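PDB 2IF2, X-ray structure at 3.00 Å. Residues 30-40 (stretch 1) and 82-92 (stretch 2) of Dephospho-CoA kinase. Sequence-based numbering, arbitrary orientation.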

# COMPACT_ATOMS: atom_id res chain seq x y z
N ASP A 30 2.03 5.23 4.36
CA ASP A 30 1.02 4.51 3.59
C ASP A 30 1.15 4.93 2.13
O ASP A 30 0.71 6.02 1.74
CB ASP A 30 -0.37 4.87 4.10
CG ASP A 30 -1.47 4.05 3.46
OD1 ASP A 30 -1.35 3.70 2.27
OD2 ASP A 30 -2.46 3.78 4.16
N ALA A 31 1.76 4.08 1.32
CA ALA A 31 1.96 4.35 -0.09
C ALA A 31 0.63 4.50 -0.84
O ALA A 31 0.42 5.48 -1.55
CB ALA A 31 2.78 3.24 -0.71
N ASP A 32 -0.25 3.53 -0.65
CA ASP A 32 -1.55 3.54 -1.31
C ASP A 32 -2.32 4.82 -0.99
O ASP A 32 -2.84 5.49 -1.90
CB ASP A 32 -2.37 2.32 -0.88
CG ASP A 32 -1.63 1.01 -1.12
OD1 ASP A 32 -1.12 0.80 -2.24
OD2 ASP A 32 -1.57 0.18 -0.19
N LYS A 33 -2.41 5.15 0.30
CA LYS A 33 -3.11 6.35 0.77
C LYS A 33 -2.56 7.57 0.04
O LYS A 33 -3.31 8.40 -0.47
CB LYS A 33 -2.91 6.52 2.28
CG LYS A 33 -3.88 7.49 2.96
CD LYS A 33 -3.75 7.44 4.49
CE LYS A 33 -4.94 8.07 5.21
NZ LYS A 33 -5.16 9.51 4.88
N LEU A 34 -1.23 7.68 -0.01
CA LEU A 34 -0.59 8.80 -0.67
C LEU A 34 -0.97 8.86 -2.14
O LEU A 34 -1.39 9.91 -2.63
CB LEU A 34 0.94 8.70 -0.53
CG LEU A 34 1.82 9.82 -1.12
CD1 LEU A 34 1.45 11.16 -0.50
CD2 LEU A 34 3.28 9.50 -0.87
N ILE A 35 -0.83 7.74 -2.83
CA ILE A 35 -1.14 7.70 -4.26
C ILE A 35 -2.51 8.31 -4.53
O ILE A 35 -2.62 9.26 -5.30
CB ILE A 35 -1.12 6.24 -4.84
CG1 ILE A 35 0.20 5.53 -4.48
CG2 ILE A 35 -1.24 6.29 -6.36
CD1 ILE A 35 1.43 6.09 -5.18
N HIS A 36 -3.54 7.79 -3.88
CA HIS A 36 -4.88 8.30 -4.08
C HIS A 36 -4.96 9.83 -4.04
O HIS A 36 -5.85 10.42 -4.63
CB HIS A 36 -5.84 7.72 -3.04
CG HIS A 36 -7.29 7.91 -3.40
ND1 HIS A 36 -7.93 7.10 -4.29
CD2 HIS A 36 -8.19 8.84 -2.97
CE1 HIS A 36 -9.20 7.52 -4.43
NE2 HIS A 36 -9.37 8.56 -3.64
N SER A 37 -4.03 10.47 -3.35
CA SER A 37 -4.04 11.92 -3.25
C SER A 37 -3.50 12.53 -4.53
O SER A 37 -3.52 13.74 -4.71
CB SER A 37 -3.17 12.40 -2.09
OG SER A 37 -1.80 12.39 -2.45
N PHE A 38 -2.99 11.68 -5.41
CA PHE A 38 -2.41 12.16 -6.65
C PHE A 38 -3.48 12.50 -7.68
O PHE A 38 -3.28 13.39 -8.52
CB PHE A 38 -1.45 11.10 -7.20
CG PHE A 38 -0.26 10.84 -6.31
CD1 PHE A 38 0.41 9.62 -6.39
CD2 PHE A 38 0.21 11.81 -5.43
CE1 PHE A 38 1.54 9.38 -5.61
CE2 PHE A 38 1.33 11.58 -4.64
CZ PHE A 38 2.00 10.36 -4.73
N TYR A 39 -4.61 11.81 -7.59
CA TYR A 39 -5.73 12.00 -8.51
C TYR A 39 -6.75 13.07 -8.07
O TYR A 39 -7.86 13.14 -8.60
CB TYR A 39 -6.47 10.68 -8.70
CG TYR A 39 -5.62 9.47 -9.04
CD1 TYR A 39 -4.99 8.74 -8.03
CD2 TYR A 39 -5.52 9.01 -10.35
CE1 TYR A 39 -4.30 7.56 -8.32
CE2 TYR A 39 -4.83 7.83 -10.65
CZ TYR A 39 -4.22 7.10 -9.64
OH TYR A 39 -3.58 5.91 -9.92
N ARG A 40 -6.35 13.91 -7.11
CA ARG A 40 -7.23 14.95 -6.57
C ARG A 40 -7.51 16.12 -7.52
O ARG A 40 -8.56 16.14 -8.16
CB ARG A 40 -6.68 15.47 -5.24
CG ARG A 40 -6.86 14.47 -4.07
CD ARG A 40 -8.31 13.94 -4.02
NE ARG A 40 -8.51 12.85 -3.07
CZ ARG A 40 -9.68 12.23 -2.86
NH1 ARG A 40 -9.76 11.25 -1.97
NH2 ARG A 40 -10.76 12.60 -3.54
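Stretch 2 (82-92) KLEEITHRALY

Stretch 2 is helical from Lys 82 through Leu 91, the continuation of a helix that begins earlier in the chain, and its phi and psi values are broadly helical, with phi drifting to -108° at Ala 90. It lies across the helix that starts at Ala 31 rather than alongside it. The angle between the two N-to-C directions is 109°, so the helices run slightly past perpendicular, and their axes come no nearer than 10.5 Å. The two stretches bury 342 Å², both sides summed. The nearest CA atoms, Ile 35 CA and Thr 87 CA, are 6.9 Å apart. The residues of stretch 2 that touch stretch 1 are Leu 83, Thr 87, Ala 90 and Leu 91, a spacing of four, three and one that keeps them on one side of the helix.

Leu 91 gives the most surface, 75 Å². Its CA-to-CB bond points sideways, but with chi1 in t and chi2 in p the end of the side chain comes nearer to stretch 1. There CD1 meets three aliphatic residues from the first turn and a half of the other helix: Leu 34 CD2 lies 3.8 Å from Leu 91 CD1, Ile 35 CD1 lies 3.9 Å from the same methyl, and Ala 31 CB stands 4.2 Å from it. The rule to read here is that one leucine can pack against positions i, i+3 and i+4 of a crossing helix; CD1 makes the closest approach to each, and Leu 91 CD2 also lies 4.3 Å from Ala 31 CB and from Ile 35 CD1.

Thr 87, next in area at 47 Å², faces Ile 35, which contributes 46 Å². Ile 35 CD1 approaches Thr 87 CG2 to 3.2 Å, a tight approach for two methyl carbons and one to read with caution at 3.00 Å resolution. The hydroxyl of Thr 87 is turned back to its own helix, where OG1 donates a weak hydrogen bond to Leu 83 O at 3.3 Å, in a part of the model where the position of Leu 83 O is less certain. Ile 35, with both chi angles in m, thus spans the centre of the contact, its CD1 reaching both Thr 87 and Leu 91.

Beyond this centre, aromatic residues extend the contact. The CA-to-CB bond of Phe 38 points toward stretch 2, and the ring offers a face to Ala 90, whose CB sits 4.2 Å from the ring centroid and 22° off its normal, a CH-pi contact; the closest atoms, Phe 38 CE1 and Ala 90 CB, are 3.9 Å apart. The Ala 90 methyl lies over the face, somewhat off its centre. The CA-to-CB bond of Tyr 39 points sideways, and the end of the side chain reaches in, bringing Tyr 39 OH to 3.7 Å from Leu 83 CD1.

No hydrogen bond joins the two stretches; packing carries the contact. Polar bonding stays local: Asp 30 caps the first helix, its OD1 accepting from Lys 33 N at 2.7 Å, well away from the packed side chains of stretch 2.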

# COMPACT_ATOMS: atom_id res chain seq x y z
N LYS A 82 2.16 3.23 -18.43
CA LYS A 82 2.44 4.65 -18.35
C LYS A 82 1.81 5.23 -17.10
O LYS A 82 2.33 6.17 -16.50
CB LYS A 82 1.90 5.37 -19.59
CG LYS A 82 2.80 6.50 -20.12
CD LYS A 82 2.11 7.28 -21.25
CE LYS A 82 1.66 6.36 -22.41
NZ LYS A 82 0.75 6.98 -23.44
N LEU A 83 0.69 4.65 -16.69
CA LEU A 83 0.01 5.12 -15.49
C LEU A 83 0.83 4.69 -14.27
O LEU A 83 1.12 5.50 -13.39
CB LEU A 83 -1.41 4.55 -15.43
CG LEU A 83 -2.40 5.13 -14.40
CD1 LEU A 83 -2.12 4.52 -13.04
CD2 LEU A 83 -2.30 6.65 -14.35
N GLU A 84 1.20 3.42 -14.23
CA GLU A 84 1.99 2.89 -13.13
C GLU A 84 3.32 3.65 -13.03
O GLU A 84 3.94 3.67 -11.97
CB GLU A 84 2.25 1.40 -13.35
CG GLU A 84 2.79 0.63 -12.14
CD GLU A 84 1.69 0.14 -11.20
OE1 GLU A 84 0.62 -0.28 -11.69
OE2 GLU A 84 1.92 0.15 -9.96
N GLU A 85 3.74 4.27 -14.13
CA GLU A 85 4.98 5.03 -14.15
C GLU A 85 4.83 6.37 -13.46
O GLU A 85 5.56 6.68 -12.51
CB GLU A 85 5.44 5.25 -15.59
CG GLU A 85 6.32 4.15 -16.16
CD GLU A 85 6.75 4.43 -17.60
OE1 GLU A 85 7.22 5.56 -17.87
OE2 GLU A 85 6.63 3.52 -18.46
N ILE A 86 3.89 7.18 -13.93
CA ILE A 86 3.64 8.50 -13.35
C ILE A 86 3.48 8.39 -11.84
O ILE A 86 3.95 9.23 -11.09
CB ILE A 86 2.39 9.16 -14.00
CG1 ILE A 86 1.76 10.19 -13.06
CG2 ILE A 86 1.39 8.09 -14.38
CD1 ILE A 86 2.62 11.41 -12.80
N THR A 87 2.81 7.32 -11.41
CA THR A 87 2.60 7.08 -9.99
C THR A 87 3.94 7.01 -9.27
O THR A 87 4.28 7.91 -8.50
CB THR A 87 1.83 5.76 -9.77
OG1 THR A 87 0.47 5.93 -10.18
CG2 THR A 87 1.86 5.37 -8.31
N HIS A 88 4.71 5.95 -9.51
CA HIS A 88 6.01 5.78 -8.87
C HIS A 88 6.93 6.96 -9.09
O HIS A 88 7.79 7.24 -8.27
CB HIS A 88 6.70 4.53 -9.39
CG HIS A 88 5.96 3.27 -9.08
ND1 HIS A 88 4.61 3.13 -9.30
CD2 HIS A 88 6.39 2.09 -8.56
CE1 HIS A 88 4.23 1.92 -8.92
NE2 HIS A 88 5.28 1.27 -8.47
N ARG A 89 6.75 7.64 -10.21
CA ARG A 89 7.57 8.80 -10.51
C ARG A 89 7.24 9.90 -9.50
O ARG A 89 7.95 10.89 -9.40
CB ARG A 89 7.32 9.29 -11.95
CG ARG A 89 8.14 10.53 -12.37
CD ARG A 89 7.89 10.99 -13.83
NE ARG A 89 8.51 10.13 -14.84
CZ ARG A 89 8.04 8.95 -15.24
NH1 ARG A 89 6.93 8.47 -14.71
NH2 ARG A 89 8.68 8.26 -16.19
N ALA A 90 6.15 9.71 -8.75
CA ALA A 90 5.72 10.69 -7.75
C ALA A 90 5.99 10.16 -6.35
O ALA A 90 6.25 10.92 -5.42
CB ALA A 90 4.24 11.00 -7.91
N LEU A 91 5.90 8.84 -6.22
CA LEU A 91 6.12 8.17 -4.95
C LEU A 91 7.60 8.21 -4.63
O LEU A 91 8.00 8.71 -3.58
CB LEU A 91 5.64 6.72 -5.03
CG LEU A 91 5.59 5.91 -3.73
CD1 LEU A 91 4.53 6.49 -2.81
CD2 LEU A 91 5.28 4.45 -4.03
N TYR A 92 8.42 7.69 -5.53
CA TYR A 92 9.86 7.68 -5.29
C TYR A 92 10.48 9.07 -5.46
O TYR A 92 11.69 9.22 -5.36
CB TYR A 92 10.57 6.67 -6.21
CG TYR A 92 10.37 5.23 -5.77
CD1 TYR A 92 9.19 4.55 -6.06
CD2 TYR A 92 11.35 4.57 -5.02
CE1 TYR A 92 8.98 3.24 -5.61
CE2 TYR A 92 11.15 3.26 -4.57
CZ TYR A 92 9.97 2.60 -4.87
OH TYR A 92 9.75 1.31 -4.44